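Local coordinates for Non-atp dependent l-selective hydantoinase (Arthrobacter aurescens, PDB 1GKR), which hydrolyses the cyclic amide ring of 5-substituted hydantoins, aryl derivatives more readily than alkyl ones, working as a homotetramer with two zinc ions per subunit, at residues E59-I64 and S311-H316; G334-E339 and F405-K410. All blocks are in the same frame, centred on the assembly; numbering follows the deposited sequence.

Interaction 1 (59-64 with 311-316) supplies three ligands of one zinc ion in the active site, and interaction 2 (334-339 with 405-410) is a meeting of two loops beside it; their centres lie about 9 Å apart. Interaction 2 stands back from the metal, the side chain of Leu336 being about 12 Å from a zinc ion and about 8 Å from the side chain of His62. The two are joined directly through His313 and Gly314: His313 ND1 lies 3.0 Å from Gly337 N, and Gly314 N lies 3.1 Å from Ala335 O, both probable hydrogen bonds. The 334-339 loop therefore borders the strand that follows the zinc ligand Asp312.

Interaction 1: residues E59-I64 and S311-H316. With ZN (zinc ion), chain F.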
loop_
_atom_site.group_PDB
_atom_site.type_symbol
_atom_site.label_atom_id
_atom_site.label_comp_id
_atom_site.label_asym_id
_atom_site.label_seq_id
_atom_site.Cartn_x
_atom_site.Cartn_y
_atom_site.Cartn_z
ATOM N N GLU A 59 -15.095 4.650 28.369
ATOM C CA GLU A 59 -15.806 5.497 27.410
ATOM C C GLU A 59 -17.020 4.830 26.786
ATOM O O GLU A 59 -17.727 5.453 25.990
ATOM C CB GLU A 59 -14.864 5.875 26.263
ATOM C CG GLU A 59 -14.426 4.649 25.465
ATOM C CD GLU A 59 -13.403 4.947 24.382
ATOM O OE1 GLU A 59 -12.718 5.988 24.476
ATOM O OE2 GLU A 59 -13.274 4.125 23.444
ATOM N N HIS A 60 -17.258 3.569 27.116
ATOM C CA HIS A 60 -18.372 2.871 26.502
ATOM C C HIS A 60 -19.292 2.163 27.492
ATOM O O HIS A 60 -19.228 0.943 27.663
ATOM C CB HIS A 60 -17.824 1.888 25.480
ATOM C CG HIS A 60 -18.848 1.411 24.505
ATOM N ND1 HIS A 60 -18.521 0.947 23.247
ATOM C CD2 HIS A 60 -20.196 1.326 24.603
ATOM C CE1 HIS A 60 -19.627 0.601 22.614
ATOM N NE2 HIS A 60 -20.657 0.821 23.414
ATOM N N VAL A 61 -20.169 2.937 28.117
ATOM C CA VAL A 61 -21.076 2.402 29.106
ATOM C C VAL A 61 -22.548 2.639 28.763
ATOM O O VAL A 61 -22.940 3.734 28.331
ATOM C CB VAL A 61 -20.750 3.021 30.490
ATOM C CG1 VAL A 61 -21.629 2.415 31.584
ATOM C CG2 VAL A 61 -19.289 2.807 30.796
ATOM N N HIS A 62 -23.349 1.590 28.943
ATOM C CA HIS A 62 -24.791 1.649 28.706
ATOM C C HIS A 62 -25.553 1.258 29.984
ATOM O O HIS A 62 -26.132 0.171 30.057
ATOM C CB HIS A 62 -25.223 0.678 27.614
ATOM C CG HIS A 62 -24.611 0.935 26.278
ATOM N ND1 HIS A 62 -25.035 1.949 25.447
ATOM C CD2 HIS A 62 -23.654 0.261 25.592
ATOM C CE1 HIS A 62 -24.371 1.884 24.305
ATOM N NE2 HIS A 62 -23.526 0.871 24.368
ATOM N N ILE A 63 -25.533 2.111 31.001
ATOM C CA ILE A 63 -26.287 1.804 32.200
ATOM C C ILE A 63 -27.747 2.008 31.798
ATOM O O ILE A 63 -28.636 1.360 32.334
ATOM C CB ILE A 63 -25.916 2.736 33.363
ATOM C CG1 ILE A 63 -24.514 2.389 33.866
ATOM C CG2 ILE A 63 -26.944 2.603 34.488
ATOM C CD1 ILE A 63 -23.990 3.330 34.928
ATOM N N ILE A 64 -27.958 2.895 30.824
ATOM C CA ILE A 64 -29.274 3.212 30.262
ATOM C C ILE A 64 -30.131 4.062 31.177
ATOM O O ILE A 64 -30.341 5.242 30.898
ATOM C CB ILE A 64 -30.078 1.951 29.929
ATOM C CG1 ILE A 64 -29.232 0.969 29.110
ATOM C CG2 ILE A 64 -31.345 2.356 29.172
ATOM C CD1 ILE A 64 -29.202 1.258 27.630
ATOM N N SER A 311 -15.832 -1.297 27.918
ATOM C CA SER A 311 -16.584 -2.505 28.252
ATOM C C SER A 311 -17.832 -2.765 27.419
ATOM O O SER A 311 -18.136 -3.911 27.067
ATOM C CB SER A 311 -16.987 -2.464 29.723
ATOM O OG SER A 311 -17.856 -1.368 29.947
ATOM N N ASP A 312 -18.534 -1.691 27.082
ATOM C CA ASP A 312 -19.797 -1.793 26.359
ATOM C C ASP A 312 -20.784 -2.527 27.293
ATOM O O ASP A 312 -21.607 -3.347 26.874
ATOM C CB ASP A 312 -19.647 -2.529 25.027
ATOM C CG ASP A 312 -20.879 -2.361 24.140
ATOM O OD1 ASP A 312 -21.586 -1.340 24.298
ATOM O OD2 ASP A 312 -21.146 -3.231 23.284
ATOM N N HIS A 313 -20.654 -2.219 28.580
ATOM C CA HIS A 313 -21.512 -2.746 29.631
ATOM C C HIS A 313 -22.955 -2.360 29.282
ATOM O O HIS A 313 -23.261 -1.188 29.055
ATOM C CB HIS A 313 -21.111 -2.099 30.958
ATOM C CG HIS A 313 -22.047 -2.384 32.088
ATOM N ND1 HIS A 313 -21.907 -3.478 32.914
ATOM C CD2 HIS A 313 -23.129 -1.703 32.542
ATOM C CE1 HIS A 313 -22.858 -3.456 33.831
ATOM N NE2 HIS A 313 -23.611 -2.390 33.628
ATOM N N GLY A 314 -23.841 -3.342 29.242
ATOM C CA GLY A 314 -25.217 -3.049 28.911
ATOM C C GLY A 314 -26.103 -4.225 29.238
ATOM O O GLY A 314 -25.908 -5.324 28.713
ATOM N N GLY A 315 -27.079 -3.985 30.108
ATOM C CA GLY A 315 -27.982 -5.042 30.516
ATOM C C GLY A 315 -29.141 -5.288 29.575
ATOM O O GLY A 315 -29.406 -4.513 28.671
ATOM N N HIS A 316 -29.817 -6.401 29.792
ATOM C CA HIS A 316 -30.972 -6.790 29.011
ATOM C C HIS A 316 -31.729 -7.698 29.959
ATOM O O HIS A 316 -31.120 -8.519 30.649
ATOM C CB HIS A 316 -30.561 -7.583 27.776
ATOM C CG HIS A 316 -31.225 -7.118 26.520
ATOM N ND1 HIS A 316 -30.604 -6.279 25.615
ATOM C CD2 HIS A 316 -32.475 -7.327 26.043
ATOM C CE1 HIS A 316 -31.445 -5.990 24.638
ATOM N NE2 HIS A 316 -32.588 -6.612 24.875
HETATM ZN ZN ZN F . -22.461 -0.107 22.801
HETATM O O HOH W 1 -23.259 -2.163 21.615
#
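His60, His62 and Asp312 converge on one zinc ion, which His60 NE2, His62 NE2 and Asp312 OD1 each bind at 2.1 Å. The side chains of His60 and Asp312 run side by side in the same direction, their CG atoms both anti to the backbone N (chi1 -163° and -167°), and Asp312 CG lies over one face of the His60 ring, toward its rim. Asp312 CB sits over the face of the His60 ring, 3.8 Å from its centroid, in a CH-pi contact. His62 comes in differently: its ring is turned 64° from the carboxylate plane and presents its edge to Asp312 OD1. The second carboxylate oxygen, Asp312 OD2, accepts a hydrogen bond of 2.9 Å from the water that also lies at 2.5 Å from the zinc.

Backbone bonds hold the two segments in place: His62 N donates to His313 O at 2.8 Å, and Asp312 N makes a weak bond to His60 O. Ser311 OG accepts from His313 N at 3.2 Å, an ST turn around Asp312, and is also hydrogen-bonded to Asp58. An alanine at Ser311 would probably leave His313 N without this acceptor and Asp58 OD2 without its hydroxyl partner, so that the turn carrying Asp312 is less firmly fixed.

With Lys147, carboxylated and bridging to the second zinc, these ligands form half of the binuclear centre; positive charge from the metal would be expected to polarise the bound water.

Interaction 2: residues G334-E339 and F405-K410; sequences GALGLE and FRSLHK
Glu339 OE1 is gripped from two sequence regions: Arg406 N donates to it across the contact at 3.0 Å, and Ser81 of helix 75-85 is a second hydrogen-bonding partner. The Arg406 bond is nearly straight, with an angle of 167° at the hydrogen, and it uses the syn lone pair of the carboxylate. The guanidinium of Arg406 takes no part in this bond; its NH2 forms a salt bridge with Glu80 instead.

The side chains of Glu339 and Phe405 pass alongside one another, pointing opposite ways, with the carboxylate turned 49° from the ring. Glu339 CB lies over one face of that ring, offset toward the rim, while OE2 approaches its CD1 at 3.6 Å. Leu336 meets the same ring from another direction, at its edge and in its plane, with CD1 at 3.9 Å from Phe405 CD2.

All the close approaches of the Leu336 side chain to the 405-410 loop are made by CD1. With chi2 at -179°, CD1 extends toward the turn, where it reaches His409 CB at 3.8 Å and Ser407 OG at 3.7 Å. The turn is braced internally: Ser407 OG donates to His409 O at 2.7 Å, and Lys410 NZ donates to Ser407 O at 2.9 Å. His409 NE2 is hydrogen-bonded to the carbonyl of Arg71.

Neither segment is a regular helix or strand. The arrangement is a loop-to-loop contact in the amidohydrolase TIM barrel, joining the loop between strand 313-314 and helix 341-350 to the one leading into strand 418-428, with helix 75-85 alongside.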
loop_
_atom_site.group_PDB
_atom_site.type_symbol
_atom_site.label_atom_id
_atom_site.label_comp_id
_atom_site.label_asym_id
_atom_site.label_seq_id
_atom_site.Cartn_x
_atom_site.Cartn_y
_atom_site.Cartn_z
ATOM N N GLY A 334 -25.845 -7.758 23.875
ATOM C CA GLY A 334 -25.372 -7.082 25.059
ATOM C C GLY A 334 -24.732 -7.981 26.081
ATOM O O GLY A 334 -24.968 -9.183 26.102
ATOM N N ALA A 335 -23.910 -7.385 26.934
ATOM C CA ALA A 335 -23.247 -8.129 27.985
ATOM C C ALA A 335 -22.806 -7.138 29.030
ATOM O O ALA A 335 -22.401 -6.038 28.684
ATOM C CB ALA A 335 -22.048 -8.862 27.435
ATOM N N LEU A 336 -22.912 -7.513 30.303
ATOM C CA LEU A 336 -22.469 -6.642 31.393
ATOM C C LEU A 336 -20.953 -6.728 31.368
ATOM O O LEU A 336 -20.405 -7.705 30.867
ATOM C CB LEU A 336 -22.999 -7.140 32.738
ATOM C CG LEU A 336 -24.524 -7.182 32.859
ATOM C CD1 LEU A 336 -24.917 -7.672 34.230
ATOM C CD2 LEU A 336 -25.096 -5.802 32.649
ATOM N N GLY A 337 -20.269 -5.711 31.883
ATOM C CA GLY A 337 -18.817 -5.751 31.869
ATOM C C GLY A 337 -18.149 -4.788 32.822
ATOM O O GLY A 337 -16.929 -4.812 33.001
ATOM N N LEU A 338 -18.949 -3.944 33.451
ATOM C CA LEU A 338 -18.430 -2.959 34.378
ATOM C C LEU A 338 -17.676 -3.561 35.557
ATOM O O LEU A 338 -16.733 -2.969 36.077
ATOM C CB LEU A 338 -19.584 -2.122 34.891
ATOM C CG LEU A 338 -19.487 -0.618 34.737
ATOM C CD1 LEU A 338 -18.665 -0.251 33.536
ATOM C CD2 LEU A 338 -20.907 -0.072 34.615
ATOM N N GLU A 339 -18.088 -4.744 35.979
ATOM C CA GLU A 339 -17.463 -5.379 37.129
ATOM C C GLU A 339 -16.362 -6.367 36.765
ATOM O O GLU A 339 -15.559 -6.740 37.616
ATOM C CB GLU A 339 -18.545 -6.071 37.965
ATOM C CG GLU A 339 -18.311 -5.990 39.457
ATOM C CD GLU A 339 -19.504 -6.454 40.262
ATOM O OE1 GLU A 339 -20.607 -5.912 40.051
ATOM O OE2 GLU A 339 -19.334 -7.356 41.110
ATOM N N PHE A 405 -22.867 -9.651 41.465
ATOM C CA PHE A 405 -22.819 -8.356 40.799
ATOM C C PHE A 405 -23.665 -7.333 41.522
ATOM O O PHE A 405 -24.755 -7.636 41.998
ATOM C CB PHE A 405 -23.316 -8.470 39.360
ATOM C CG PHE A 405 -22.288 -8.992 38.396
ATOM C CD1 PHE A 405 -21.074 -9.503 38.849
ATOM C CD2 PHE A 405 -22.545 -8.988 37.024
ATOM C CE1 PHE A 405 -20.134 -10.004 37.953
ATOM C CE2 PHE A 405 -21.611 -9.490 36.119
ATOM C CZ PHE A 405 -20.403 -9.998 36.584
ATOM N N ARG A 406 -23.167 -6.110 41.584
ATOM C CA ARG A 406 -23.881 -5.035 42.250
ATOM C C ARG A 406 -24.888 -4.364 41.313
ATOM O O ARG A 406 -25.751 -3.611 41.753
ATOM C CB ARG A 406 -22.870 -4.013 42.747
ATOM C CG ARG A 406 -21.687 -4.662 43.447
ATOM C CD ARG A 406 -22.121 -5.225 44.765
ATOM N NE ARG A 406 -22.594 -4.151 45.636
ATOM C CZ ARG A 406 -23.616 -4.257 46.484
ATOM N NH1 ARG A 406 -24.294 -5.398 46.585
ATOM N NH2 ARG A 406 -23.956 -3.219 47.242
ATOM N N SER A 407 -24.779 -4.649 40.021
ATOM C CA SER A 407 -25.658 -4.051 39.020
ATOM C C SER A 407 -27.077 -4.603 39.055
ATOM O O SER A 407 -27.362 -5.571 39.761
ATOM C CB SER A 407 -25.077 -4.270 37.627
ATOM O OG SER A 407 -24.950 -5.652 37.357
ATOM N N LEU A 408 -27.963 -3.987 38.277
ATOM C CA LEU A 408 -29.349 -4.434 38.216
ATOM C C LEU A 408 -29.412 -5.886 37.761
ATOM O O LEU A 408 -30.079 -6.697 38.385
ATOM C CB LEU A 408 -30.165 -3.570 37.256
ATOM C CG LEU A 408 -31.615 -4.055 37.164
ATOM C CD1 LEU A 408 -32.275 -3.828 38.513
ATOM C CD2 LEU A 408 -32.374 -3.334 36.053
ATOM N N HIS A 409 -28.727 -6.215 36.673
ATOM C CA HIS A 409 -28.727 -7.585 36.199
ATOM C C HIS A 409 -27.595 -8.410 36.788
ATOM O O HIS A 409 -26.536 -7.886 37.125
ATOM C CB HIS A 409 -28.690 -7.608 34.681
ATOM C CG HIS A 409 -29.980 -7.179 34.066
ATOM N ND1 HIS A 409 -31.174 -7.815 34.338
ATOM C CD2 HIS A 409 -30.280 -6.145 33.245
ATOM C CE1 HIS A 409 -32.153 -7.188 33.711
ATOM N NE2 HIS A 409 -31.638 -6.172 33.043
ATOM N N LYS A 410 -27.824 -9.711 36.904
ATOM C CA LYS A 410 -26.846 -10.598 37.506
ATOM C C LYS A 410 -26.386 -11.775 36.669
ATOM O O LYS A 410 -26.500 -12.914 37.100
ATOM C CB LYS A 410 -27.400 -11.141 38.823
ATOM C CG LYS A 410 -27.114 -10.305 40.061
ATOM C CD LYS A 410 -28.059 -9.143 40.270
ATOM C CE LYS A 410 -27.724 -8.487 41.614
ATOM N NZ LYS A 410 -28.440 -7.203 41.859
#